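Local coordinates for protein DNA alpha-glucosyltransferase (Enterobacteria phage T4, PDB 1XV5) that belongs to the GT-B class of glycosyltransferases, enzymes built from two Rossmann-like domains, and binds uridine-5'-diphosphate, at residues Phe139-Phe147 with Gln299-Glu307. Numbering follows the deposited sequence.
Sequences FSHSDNGDF and QKYLQRSLE. With UDP (uridine-5'-diphosphate), chain C.
Asp146 receives two side chains from segment 299-307. Its OD2 offers the syn lone pair to Lys300 NZ in a 3.0 Å salt bridge. Tyr301 OH donates to OD1 at 2.6 Å from above the carboxylate plane. A carboxylate suits this place because its two oxygens can accept several donors, OD1 also taking Val119 N. Lys300 CG, set between its backbone N and carbonyl carbon (chi1 63°), lies over the centre of the Tyr301 ring, 3.6 Å above its plane. Next along, small Ser142 fits close to the opposing backbone: OG, anti to its own N, donates to Lys300 O (2.7 Å) and accepts from Asn144 N, forming an ST turn. Gln303 uses both ends of its amide, OE1 taking a nearly straight bond from Asp143 N (2.8 Å) and NE2 giving a weak one to Asp143 OD2. His141 ND1 and Ser305 OG, each able to donate or accept, share a 3.0 Å hydrogen bond in the ring plane. In this GT-B fold the contact joins the turn after strand 137-140 and the start of helix 146-155 to the loop between strand 288-293 and helix 308-316. Two waters bridge His141 O to the backbone of 303-305. Glu307, beside the UDP phosphates, pairs with Lys210.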
ATOM      1  N   PHE A 139      -8.596 -13.281  -2.026  1.00 16.86           N
ATOM      2  CA  PHE A 139      -8.943 -11.856  -2.061  1.00 16.72           C
ATOM      3  C   PHE A 139      -8.116 -11.102  -3.106  1.00 16.55           C
ATOM      4  O   PHE A 139      -6.950 -11.432  -3.343  1.00 16.53           O
ATOM      5  CB  PHE A 139      -8.657 -11.172  -0.719  1.00 16.41           C
ATOM      6  CG  PHE A 139      -9.589 -11.547   0.397  1.00 17.52           C
ATOM      7  CD1 PHE A 139      -9.200 -12.473   1.360  1.00 16.27           C
ATOM      8  CD2 PHE A 139     -10.817 -10.909   0.541  1.00 16.15           C
ATOM      9  CE1 PHE A 139     -10.017 -12.752   2.455  1.00 16.93           C
ATOM     10  CE2 PHE A 139     -11.641 -11.182   1.632  1.00 17.90           C
ATOM     11  CZ  PHE A 139     -11.239 -12.103   2.593  1.00 16.97           C
ATOM     12  N   SER A 140      -8.716 -10.076  -3.707  1.00 15.57           N
ATOM     13  CA  SER A 140      -8.023  -9.233  -4.681  1.00 14.29           C
ATOM     14  C   SER A 140      -8.557  -7.807  -4.546  1.00 12.92           C
ATOM     15  O   SER A 140      -9.621  -7.592  -3.970  1.00 12.91           O
ATOM     16  CB  SER A 140      -8.245  -9.729  -6.111  1.00 13.89           C
ATOM     17  OG  SER A 140      -9.523  -9.361  -6.596  1.00 16.90           O
ATOM     18  N   HIS A 141      -7.821  -6.841  -5.084  1.00 12.66           N
ATOM     19  CA  HIS A 141      -8.219  -5.436  -5.007  1.00 14.15           C
ATOM     20  C   HIS A 141      -9.341  -5.045  -5.968  1.00 13.38           C
ATOM     21  O   HIS A 141      -9.981  -4.009  -5.785  1.00 14.53           O
ATOM     22  CB  HIS A 141      -7.021  -4.524  -5.286  1.00 14.50           C
ATOM     23  CG  HIS A 141      -6.054  -4.411  -4.148  1.00 13.91           C
ATOM     24  ND1 HIS A 141      -6.385  -3.837  -2.941  1.00 14.15           N
ATOM     25  CD2 HIS A 141      -4.751  -4.765  -4.052  1.00 14.91           C
ATOM     26  CE1 HIS A 141      -5.326  -3.838  -2.150  1.00 15.44           C
ATOM     27  NE2 HIS A 141      -4.320  -4.395  -2.801  1.00 14.52           N
ATOM     28  N   SER A 142      -9.584  -5.859  -6.991  1.00 14.23           N
ATOM     29  CA  SER A 142     -10.619  -5.513  -7.962  1.00 16.13           C
ATOM     30  C   SER A 142     -11.199  -6.693  -8.731  1.00 17.30           C
ATOM     31  O   SER A 142     -10.474  -7.601  -9.144  1.00 16.87           O
ATOM     32  CB  SER A 142     -10.057  -4.490  -8.955  1.00 14.96           C
ATOM     33  OG  SER A 142     -10.995  -4.188  -9.975  1.00 17.25           O
ATOM     34  N   ASP A 143     -12.514  -6.671  -8.926  1.00 18.14           N
ATOM     35  CA  ASP A 143     -13.187  -7.729  -9.667  1.00 20.24           C
ATOM     36  C   ASP A 143     -12.741  -7.693 -11.130  1.00 20.89           C
ATOM     37  O   ASP A 143     -12.791  -8.707 -11.827  1.00 21.58           O
ATOM     38  CB  ASP A 143     -14.713  -7.553  -9.614  1.00 23.51           C
ATOM     39  CG  ASP A 143     -15.277  -7.655  -8.206  1.00 27.23           C
ATOM     40  OD1 ASP A 143     -14.726  -8.415  -7.385  1.00 29.73           O
ATOM     41  OD2 ASP A 143     -16.295  -6.984  -7.921  1.00 30.18           O
ATOM     42  N   ASN A 144     -12.298  -6.523 -11.587  1.00 20.18           N
ATOM     43  CA  ASN A 144     -11.866  -6.358 -12.976  1.00 20.86           C
ATOM     44  C   ASN A 144     -10.356  -6.257 -13.165  1.00 20.57           C
ATOM     45  O   ASN A 144      -9.883  -5.920 -14.253  1.00 20.23           O
ATOM     46  CB  ASN A 144     -12.537  -5.123 -13.583  1.00 23.44           C
ATOM     47  CG  ASN A 144     -14.041  -5.272 -13.677  1.00 26.76           C
ATOM     48  OD1 ASN A 144     -14.543  -6.165 -14.357  1.00 29.38           O
ATOM     49  ND2 ASN A 144     -14.769  -4.402 -12.987  1.00 29.67           N
ATOM     50  N   GLY A 145      -9.601  -6.555 -12.114  1.00 18.72           N
ATOM     51  CA  GLY A 145      -8.154  -6.491 -12.208  1.00 19.02           C
ATOM     52  C   GLY A 145      -7.562  -7.619 -13.036  1.00 20.15           C
ATOM     53  O   GLY A 145      -8.262  -8.551 -13.427  1.00 20.26           O
ATOM     54  N   ASP A 146      -6.263  -7.534 -13.299  1.00 20.11           N
ATOM     55  CA  ASP A 146      -5.575  -8.550 -14.082  1.00 21.48           C
ATOM     56  C   ASP A 146      -5.586  -9.909 -13.390  1.00 21.78           C
ATOM     57  O   ASP A 146      -5.689 -10.944 -14.048  1.00 23.43           O
ATOM     58  CB  ASP A 146      -4.135  -8.107 -14.363  1.00 20.54           C
ATOM     59  CG  ASP A 146      -4.063  -6.958 -15.359  1.00 23.25           C
ATOM     60  OD1 ASP A 146      -2.987  -6.340 -15.486  1.00 23.03           O
ATOM     61  OD2 ASP A 146      -5.083  -6.680 -16.024  1.00 21.96           O
ATOM     62  N   PHE A 147      -5.482  -9.915 -12.065  1.00 21.34           N
ATOM     63  CA  PHE A 147      -5.492 -11.173 -11.325  1.00 21.82           C
ATOM     64  C   PHE A 147      -6.783 -11.940 -11.595  1.00 21.65           C
ATOM     65  O   PHE A 147      -6.754 -13.134 -11.892  1.00 22.95           O
ATOM     66  CB  PHE A 147      -5.362 -10.915  -9.820  1.00 20.65           C
ATOM     67  CG  PHE A 147      -5.458 -12.163  -8.979  1.00 20.56           C
ATOM     68  CD1 PHE A 147      -4.404 -13.072  -8.931  1.00 20.15           C
ATOM     69  CD2 PHE A 147      -6.610 -12.436  -8.253  1.00 20.38           C
ATOM     70  CE1 PHE A 147      -4.498 -14.238  -8.170  1.00 20.58           C
ATOM     71  CE2 PHE A 147      -6.716 -13.601  -7.490  1.00 20.56           C
ATOM     72  CZ  PHE A 147      -5.659 -14.503  -7.448  1.00 20.78           C
ATOM     73  N   GLN A 299      -8.657   2.407 -14.304  1.00 17.93           N
ATOM     74  CA  GLN A 299      -9.942   2.089 -13.695  1.00 20.06           C
ATOM     75  C   GLN A 299     -10.151   0.607 -13.370  1.00 19.05           C
ATOM     76  O   GLN A 299     -10.745   0.271 -12.348  1.00 17.70           O
ATOM     77  CB  GLN A 299     -11.051   2.570 -14.634  1.00 24.38           C
ATOM     78  CG  GLN A 299     -12.456   2.432 -14.099  1.00 33.27           C
ATOM     79  CD  GLN A 299     -13.491   2.828 -15.132  1.00 37.52           C
ATOM     80  OE1 GLN A 299     -13.393   3.890 -15.748  1.00 39.60           O
ATOM     81  NE2 GLN A 299     -14.491   1.975 -15.326  1.00 41.11           N
ATOM     82  N   LYS A 300      -9.665  -0.275 -14.237  1.00 17.37           N
ATOM     83  CA  LYS A 300      -9.832  -1.715 -14.037  1.00 18.39           C
ATOM     84  C   LYS A 300      -9.291  -2.229 -12.706  1.00 18.08           C
ATOM     85  O   LYS A 300      -9.796  -3.214 -12.168  1.00 16.95           O
ATOM     86  CB  LYS A 300      -9.153  -2.482 -15.173  1.00 20.51           C
ATOM     87  CG  LYS A 300      -7.654  -2.254 -15.228  1.00 24.28           C
ATOM     88  CD  LYS A 300      -7.040  -2.747 -16.529  1.00 31.08           C
ATOM     89  CE  LYS A 300      -7.029  -4.253 -16.620  1.00 31.62           C
ATOM     90  NZ  LYS A 300      -6.323  -4.688 -17.859  1.00 37.87           N
ATOM     91  N   TYR A 301      -8.260  -1.567 -12.186  1.00 17.19           N
ATOM     92  CA  TYR A 301      -7.633  -1.977 -10.932  1.00 16.44           C
ATOM     93  C   TYR A 301      -8.265  -1.339  -9.701  1.00 16.95           C
ATOM     94  O   TYR A 301      -7.917  -1.689  -8.574  1.00 15.48           O
ATOM     95  CB  TYR A 301      -6.146  -1.606 -10.941  1.00 17.72           C
ATOM     96  CG  TYR A 301      -5.371  -2.164 -12.107  1.00 17.34           C
ATOM     97  CD1 TYR A 301      -5.190  -3.539 -12.254  1.00 18.52           C
ATOM     98  CD2 TYR A 301      -4.832  -1.318 -13.080  1.00 18.37           C
ATOM     99  CE1 TYR A 301      -4.495  -4.064 -13.345  1.00 18.06           C
ATOM    100  CE2 TYR A 301      -4.136  -1.832 -14.176  1.00 17.48           C
ATOM    101  CZ  TYR A 301      -3.974  -3.206 -14.302  1.00 19.50           C
ATOM    102  OH  TYR A 301      -3.307  -3.724 -15.392  1.00 17.89           O
ATOM    103  N   LEU A 302      -9.191  -0.412  -9.913  1.00 14.35           N
ATOM    104  CA  LEU A 302      -9.808   0.301  -8.801  1.00 15.38           C
ATOM    105  C   LEU A 302     -11.251  -0.068  -8.483  1.00 15.73           C
ATOM    106  O   LEU A 302     -12.121  -0.003  -9.350  1.00 16.11           O
ATOM    107  CB  LEU A 302      -9.722   1.810  -9.067  1.00 14.30           C
ATOM    108  CG  LEU A 302      -8.299   2.354  -9.253  1.00 15.48           C
ATOM    109  CD1 LEU A 302      -8.349   3.788  -9.770  1.00 17.50           C
ATOM    110  CD2 LEU A 302      -7.542   2.289  -7.931  1.00 16.62           C
ATOM    111  N   GLN A 303     -11.495  -0.442  -7.229  1.00 14.75           N
ATOM    112  CA  GLN A 303     -12.836  -0.786  -6.771  1.00 15.18           C
ATOM    113  C   GLN A 303     -13.123   0.024  -5.505  1.00 15.52           C
ATOM    114  O   GLN A 303     -13.848   1.019  -5.561  1.00 16.06           O
ATOM    115  CB  GLN A 303     -12.956  -2.295  -6.502  1.00 15.76           C
ATOM    116  CG  GLN A 303     -14.405  -2.770  -6.341  1.00 16.92           C
ATOM    117  CD  GLN A 303     -14.579  -4.254  -6.631  1.00 18.19           C
ATOM    118  OE1 GLN A 303     -13.999  -4.780  -7.581  1.00 19.26           O
ATOM    119  NE2 GLN A 303     -15.399  -4.929  -5.828  1.00 16.32           N
ATOM    120  N   ARG A 304     -12.544  -0.381  -4.375  1.00 14.88           N
ATOM    121  CA  ARG A 304     -12.730   0.337  -3.107  1.00 14.13           C
ATOM    122  C   ARG A 304     -11.399   0.633  -2.421  1.00 12.72           C
ATOM    123  O   ARG A 304     -11.347   1.390  -1.463  1.00 14.32           O
ATOM    124  CB  ARG A 304     -13.563  -0.487  -2.109  1.00 13.62           C
ATOM    125  CG  ARG A 304     -15.019  -0.739  -2.477  1.00 13.49           C
ATOM    126  CD  ARG A 304     -15.701  -1.554  -1.369  1.00 13.44           C
ATOM    127  NE  ARG A 304     -15.062  -2.857  -1.182  1.00 14.96           N
ATOM    128  CZ  ARG A 304     -15.228  -3.632  -0.113  1.00 16.88           C
ATOM    129  NH1 ARG A 304     -14.600  -4.801  -0.033  1.00 13.42           N
ATOM    130  NH2 ARG A 304     -16.013  -3.240   0.882  1.00 16.29           N
ATOM    131  N   SER A 305     -10.319   0.041  -2.913  1.00 12.22           N
ATOM    132  CA  SER A 305      -9.028   0.207  -2.261  1.00 12.41           C
ATOM    133  C   SER A 305      -8.194   1.464  -2.473  1.00 13.31           C
ATOM    134  O   SER A 305      -7.750   1.748  -3.588  1.00 12.20           O
ATOM    135  CB  SER A 305      -8.136  -0.997  -2.584  1.00 13.48           C
ATOM    136  OG  SER A 305      -8.768  -2.216  -2.243  1.00 13.19           O
ATOM    137  N   LEU A 306      -7.994   2.218  -1.396  1.00 12.33           N
ATOM    138  CA  LEU A 306      -7.097   3.362  -1.449  1.00 13.16           C
ATOM    139  C   LEU A 306      -5.819   2.653  -1.017  1.00 12.91           C
ATOM    140  O   LEU A 306      -5.869   1.496  -0.580  1.00 12.85           O
ATOM    141  CB  LEU A 306      -7.460   4.440  -0.423  1.00 12.72           C
ATOM    142  CG  LEU A 306      -8.495   5.475  -0.866  1.00 11.77           C
ATOM    143  CD1 LEU A 306      -8.815   6.398   0.303  1.00 12.48           C
ATOM    144  CD2 LEU A 306      -7.953   6.274  -2.059  1.00 10.50           C
ATOM    145  N   GLU A 307      -4.683   3.321  -1.149  1.00 13.47           N
ATOM    146  CA  GLU A 307      -3.410   2.729  -0.758  1.00 12.23           C
ATOM    147  C   GLU A 307      -3.011   3.239   0.617  1.00 12.30           C
ATOM    148  O   GLU A 307      -3.596   4.197   1.127  1.00 12.07           O
ATOM    149  CB  GLU A 307      -2.340   3.089  -1.783  1.00 13.67           C
ATOM    150  CG  GLU A 307      -2.650   2.548  -3.158  1.00 12.68           C
ATOM    151  CD  GLU A 307      -1.623   2.951  -4.186  1.00 15.27           C
ATOM    152  OE1 GLU A 307      -1.705   4.083  -4.708  1.00 14.38           O
ATOM    153  OE2 GLU A 307      -0.725   2.131  -4.457  1.00 15.30           O
TER
HETATM  154  N1  UDP C1402       6.732   3.116   2.842  1.00 14.65           N
HETATM  155  C2  UDP C1402       7.728   3.314   3.778  1.00 15.39           C
HETATM  156  N3  UDP C1402       8.934   3.714   3.261  1.00 15.20           N
HETATM  157  C4  UDP C1402       9.234   3.940   1.931  1.00 15.59           C
HETATM  158  C5  UDP C1402       8.145   3.724   1.027  1.00 15.10           C
HETATM  159  C6  UDP C1402       6.961   3.326   1.503  1.00 15.14           C
HETATM  160  O2  UDP C1402       7.550   3.155   4.974  1.00 17.04           O
HETATM  161  O4  UDP C1402      10.369   4.299   1.618  1.00 15.42           O
HETATM  162  C1' UDP C1402       5.425   2.665   3.329  1.00 15.00           C
HETATM  163  C2' UDP C1402       4.265   3.604   3.013  1.00 14.74           C
HETATM  164  O2' UDP C1402       4.212   4.674   3.932  1.00 16.48           O
HETATM  165  C3' UDP C1402       3.099   2.631   3.116  1.00 15.37           C
HETATM  166  C4' UDP C1402       3.675   1.387   2.441  1.00 15.24           C
HETATM  167  O4' UDP C1402       5.108   1.458   2.671  1.00 15.06           O
HETATM  168  O3' UDP C1402       2.830   2.358   4.491  1.00 14.08           O
HETATM  169  C5' UDP C1402       3.409   1.284   0.952  1.00 11.90           C
HETATM  170  O5' UDP C1402       2.076   0.837   0.731  1.00 14.32           O
HETATM  171  PA  UDP C1402       1.115   1.491  -0.362  1.00 13.76           P
HETATM  172  O1A UDP C1402      -0.156   0.743  -0.267  1.00 13.92           O
HETATM  173  O2A UDP C1402       1.106   2.965  -0.171  1.00 15.24           O
HETATM  174  O3A UDP C1402       1.827   1.200  -1.807  1.00 14.14           O
HETATM  175  PB  UDP C1402       2.739  -0.051  -2.344  1.00 15.09           P
HETATM  176  O1B UDP C1402       2.404  -0.236  -3.780  1.00 14.27           O
HETATM  177  O2B UDP C1402       4.144   0.214  -1.959  1.00 17.29           O
HETATM  178  O3B UDP C1402       2.209  -1.308  -1.533  1.00 16.48           O
HETATM  179  O   HOH W   1     -11.267  -2.767  -3.256  1.00 13.15           O
HETATM  180  O   HOH W   2      -9.609  -1.325  -5.366  1.00 14.61           O
HETATM  181  O   HOH W   3     -13.971  -3.702 -10.453  1.00 34.97           O